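Local coordinates for probable transcriptional regulator, TetR family protein (Rhodococcus sp., PDB 3BJB) that probably binds cis-regulatory DNA as a TetR-type transcriptional regulator, with a helix-turn-helix reading head joined to an all-helical C-terminal domain, at residues I32-A35 against T36-L40; A115-T118 against A119-Q122. All coordinates share one frame; numbering follows the deposited sequence.

Contact 1 (I32-A35 against T36-L40); sequences IELA and TEKEL
The carbonyl oxygen of I32 takes two donors from T36, its backbone amide in a weak hydrogen bond and its hydroxyl, T36 OG1 standing 3.0 Å from I32 O. The hydroxyl lies above the carbonyl plane, 38° out of it. It gets there because OG1 is anti to T36's own carbonyl carbon (chi1 -74°), which folds it back along the helix, and a threonine near a helix end suits the place because its hydroxyl can be satisfied by the backbone one turn earlier. At the next residue, the amide of E37 is shared between E33 O and L34 O, both bonds weak, while K38 N closes the last turn on L34 O at 2.9 Å, so that L34 O takes two amides. This is the C-terminal end of helix 22-37, the first helix of the TetR DNA-binding domain, and K38 is where the chain leaves helical geometry. L34 and K38 run side by side, and the far end of the lysine's aliphatic chain touches one methyl of the leucine, L34 CD2 3.8 Å from K38 CE; V43, E47 and R51 also pack on L34. The carboxylates of E33 and E37 keep their oxygens E33 OE2 and E37 OE1 5.4 Å apart; R51 of helix 45-51 probably eases their repulsion, by a salt bridge to E37 and a long, weak ion pair to E33. On another face, the small side chain of A35 lets F70 and L116 pack close.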
# COMPACT_ATOMS: atom_id res chain seq x y z
N ILE B 32 -17.10 11.51 4.03
CA ILE B 32 -17.43 10.51 3.01
C ILE B 32 -17.93 11.11 1.67
O ILE B 32 -17.41 10.72 0.60
CB ILE B 32 -18.41 9.42 3.54
CG1 ILE B 32 -17.69 8.53 4.56
CG2 ILE B 32 -18.99 8.56 2.40
CD1 ILE B 32 -18.63 7.91 5.56
N GLU B 33 -18.89 12.03 1.71
CA GLU B 33 -19.36 12.75 0.52
C GLU B 33 -18.28 13.56 -0.19
O GLU B 33 -18.25 13.61 -1.43
CB GLU B 33 -20.45 13.77 0.86
CG GLU B 33 -21.26 13.51 2.09
CD GLU B 33 -22.62 14.16 1.98
OE1 GLU B 33 -22.75 15.35 2.36
OE2 GLU B 33 -23.54 13.48 1.48
N LEU B 34 -17.42 14.21 0.56
CA LEU B 34 -16.38 15.00 -0.10
C LEU B 34 -15.34 14.12 -0.77
O LEU B 34 -14.93 14.38 -1.90
CB LEU B 34 -15.80 16.05 0.84
CG LEU B 34 -16.79 17.22 0.82
CD1 LEU B 34 -17.34 17.63 2.22
CD2 LEU B 34 -16.18 18.38 0.06
N ALA B 35 -14.95 13.05 -0.09
CA ALA B 35 -14.00 12.13 -0.67
C ALA B 35 -14.67 11.39 -1.80
O ALA B 35 -13.98 10.90 -2.68
CB ALA B 35 -13.48 11.17 0.36
N THR B 36 -16.01 11.33 -1.79
CA THR B 36 -16.75 10.72 -2.90
C THR B 36 -16.78 11.63 -4.12
O THR B 36 -16.80 11.15 -5.26
CB THR B 36 -18.18 10.21 -2.51
OG1 THR B 36 -18.06 9.02 -1.73
CG2 THR B 36 -19.03 9.89 -3.74
N GLU B 37 -16.73 12.94 -3.90
CA GLU B 37 -16.84 13.88 -5.00
C GLU B 37 -15.49 14.38 -5.55
O GLU B 37 -15.42 14.91 -6.65
CB GLU B 37 -17.73 15.06 -4.60
CG GLU B 37 -19.08 14.61 -4.03
CD GLU B 37 -19.79 15.67 -3.15
OE1 GLU B 37 -20.99 15.47 -2.86
OE2 GLU B 37 -19.16 16.68 -2.75
N LYS B 38 -14.42 14.28 -4.78
CA LYS B 38 -13.14 14.82 -5.25
C LYS B 38 -12.13 13.93 -4.62
O LYS B 38 -12.37 13.43 -3.53
CB LYS B 38 -12.89 16.25 -4.77
CG LYS B 38 -14.09 16.94 -4.14
CD LYS B 38 -13.90 18.45 -3.85
CE LYS B 38 -15.30 19.11 -3.61
NZ LYS B 38 -15.41 20.61 -3.49
N GLU B 39 -11.01 13.75 -5.31
CA GLU B 39 -9.78 13.21 -4.73
C GLU B 39 -9.39 13.84 -3.35
O GLU B 39 -9.89 14.92 -2.96
CB GLU B 39 -8.66 13.41 -5.74
CG GLU B 39 -8.55 14.89 -6.08
CD GLU B 39 -7.52 15.18 -7.14
OE1 GLU B 39 -6.34 14.76 -6.96
OE2 GLU B 39 -7.92 15.86 -8.14
N LEU B 40 -8.47 13.16 -2.64
CA LEU B 40 -8.10 13.51 -1.25
C LEU B 40 -7.50 14.93 -1.23
O LEU B 40 -7.90 15.75 -0.42
CB LEU B 40 -7.08 12.51 -0.70
CG LEU B 40 -6.98 11.92 0.72
CD1 LEU B 40 -5.57 11.48 0.99
CD2 LEU B 40 -7.45 12.82 1.80

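Contact 2 (A115-T118 against A119-Q122); sequences ALST and AMIQ
A115 O receives the amide of A119 at 3.1 Å, the bond nearly straight at 160°, and the two small alanines keep this face of the helix slim. L116 comes next: its carbonyl takes M120 N, and its CG lies 4.3 Å from M120 CE, a loose apolar contact, while the rest of the leucine packs against I32 and T36 of helix 22-37. The residue at 120 is selenomethionine, whose chain bends at chi3 (-64°) and brings CE back to 3.7 Å from S117 CA. S117 suits this buried spot because it is small and its hydroxyl has backbone acceptors before the segment, L110 O and R113 O; its own carbonyl takes I121 N, although the position of that oxygen is less sure. All this belongs to helix 114-126 of the TetR C-terminal domain, a regular i to i+4 helix that lies between the DNA-binding domain and helix 157-179, where I121 meets F171 and Q175. T118 is the last of the four. Its hydroxyl bonds to P114 O, and its carbonyl takes Q122 N at 2.8 Å. With OG1 anti to the carbonyl carbon (chi1 -56°), CG2 is left anti to the backbone N, alongside Q122, whose extended chain runs the same way. T118 CG2 and Q122 NE2 are 3.1 Å apart, close for a methyl against an amide nitrogen and no hydrogen bond. Q122 also packs on T126 of the second subunit. Replacing Q122 by an alanine would probably uncover the methyl of T118 and lose the packing on that T126.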
# COMPACT_ATOMS: atom_id res chain seq x y z
N ALA B 115 -13.03 6.60 -5.50
CA ALA B 115 -12.49 7.86 -5.06
C ALA B 115 -12.38 7.88 -3.53
O ALA B 115 -11.30 8.10 -2.98
CB ALA B 115 -13.31 9.03 -5.65
N LEU B 116 -13.48 7.55 -2.84
CA LEU B 116 -13.50 7.37 -1.37
C LEU B 116 -12.52 6.34 -0.83
O LEU B 116 -11.81 6.59 0.13
CB LEU B 116 -14.89 6.95 -0.91
CG LEU B 116 -15.09 6.62 0.57
CD1 LEU B 116 -14.83 7.84 1.44
CD2 LEU B 116 -16.54 6.08 0.77
N SER B 117 -12.51 5.17 -1.43
CA SER B 117 -11.55 4.13 -1.08
C SER B 117 -10.08 4.54 -1.19
O SER B 117 -9.29 4.29 -0.27
CB SER B 117 -11.82 2.90 -1.93
OG SER B 117 -13.11 2.41 -1.57
N THR B 118 -9.74 5.19 -2.29
CA THR B 118 -8.44 5.75 -2.44
C THR B 118 -8.10 6.69 -1.30
O THR B 118 -7.00 6.58 -0.72
CB THR B 118 -8.41 6.50 -3.75
OG1 THR B 118 -8.79 5.59 -4.79
CG2 THR B 118 -7.08 7.08 -4.02
N ALA B 119 -8.99 7.59 -0.91
CA ALA B 119 -8.66 8.43 0.24
C ALA B 119 -8.46 7.66 1.55
O ALA B 119 -7.69 8.09 2.41
CB ALA B 119 -9.69 9.52 0.42
N MSE B 120 -9.15 6.53 1.73
CA MSE B 120 -9.03 5.82 2.99
C MSE B 120 -7.77 5.00 3.02
O MSE B 120 -7.08 4.96 4.02
CB MSE B 120 -10.22 4.93 3.26
CG MSE B 120 -11.57 5.65 3.32
SE MSE B 120 -13.05 4.42 3.76
CE MSE B 120 -13.01 3.26 2.19
N ILE B 121 -7.51 4.31 1.92
CA ILE B 121 -6.31 3.55 1.71
C ILE B 121 -5.06 4.47 1.78
O ILE B 121 -4.10 4.20 2.52
CB ILE B 121 -6.37 2.82 0.34
CG1 ILE B 121 -7.65 1.97 0.20
CG2 ILE B 121 -5.07 2.06 0.01
CD1 ILE B 121 -7.63 0.63 0.87
N GLN B 122 -5.05 5.58 1.04
CA GLN B 122 -3.83 6.39 1.09
C GLN B 122 -3.61 6.89 2.46
O GLN B 122 -2.49 6.86 2.93
CB GLN B 122 -3.81 7.53 0.12
CG GLN B 122 -3.54 7.05 -1.25
CD GLN B 122 -3.71 8.16 -2.29
OE1 GLN B 122 -3.51 9.36 -1.99
NE2 GLN B 122 -4.09 7.76 -3.51

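How the contacts relate
From the N terminus, contact 1 comes first, where helix 22-37 ends in the DNA-binding domain; contact 2 follows much later, inside helix 114-126 of the C-terminal domain. Each is made within a single continuous stretch, so neither closes a long loop, and the two stand in series without nesting or crossing. In space their centres are only about 9 Å apart. The contacts between them are packing: A35 O lies 3.6 Å from A115 CB, and L40 CG 3.6 Å from A119 CB, so the turn after the first helix also rests on the second. Helix 66-86 touches both, with V73 and Q77 reaching I32 and M120, and thus helps join the two domains.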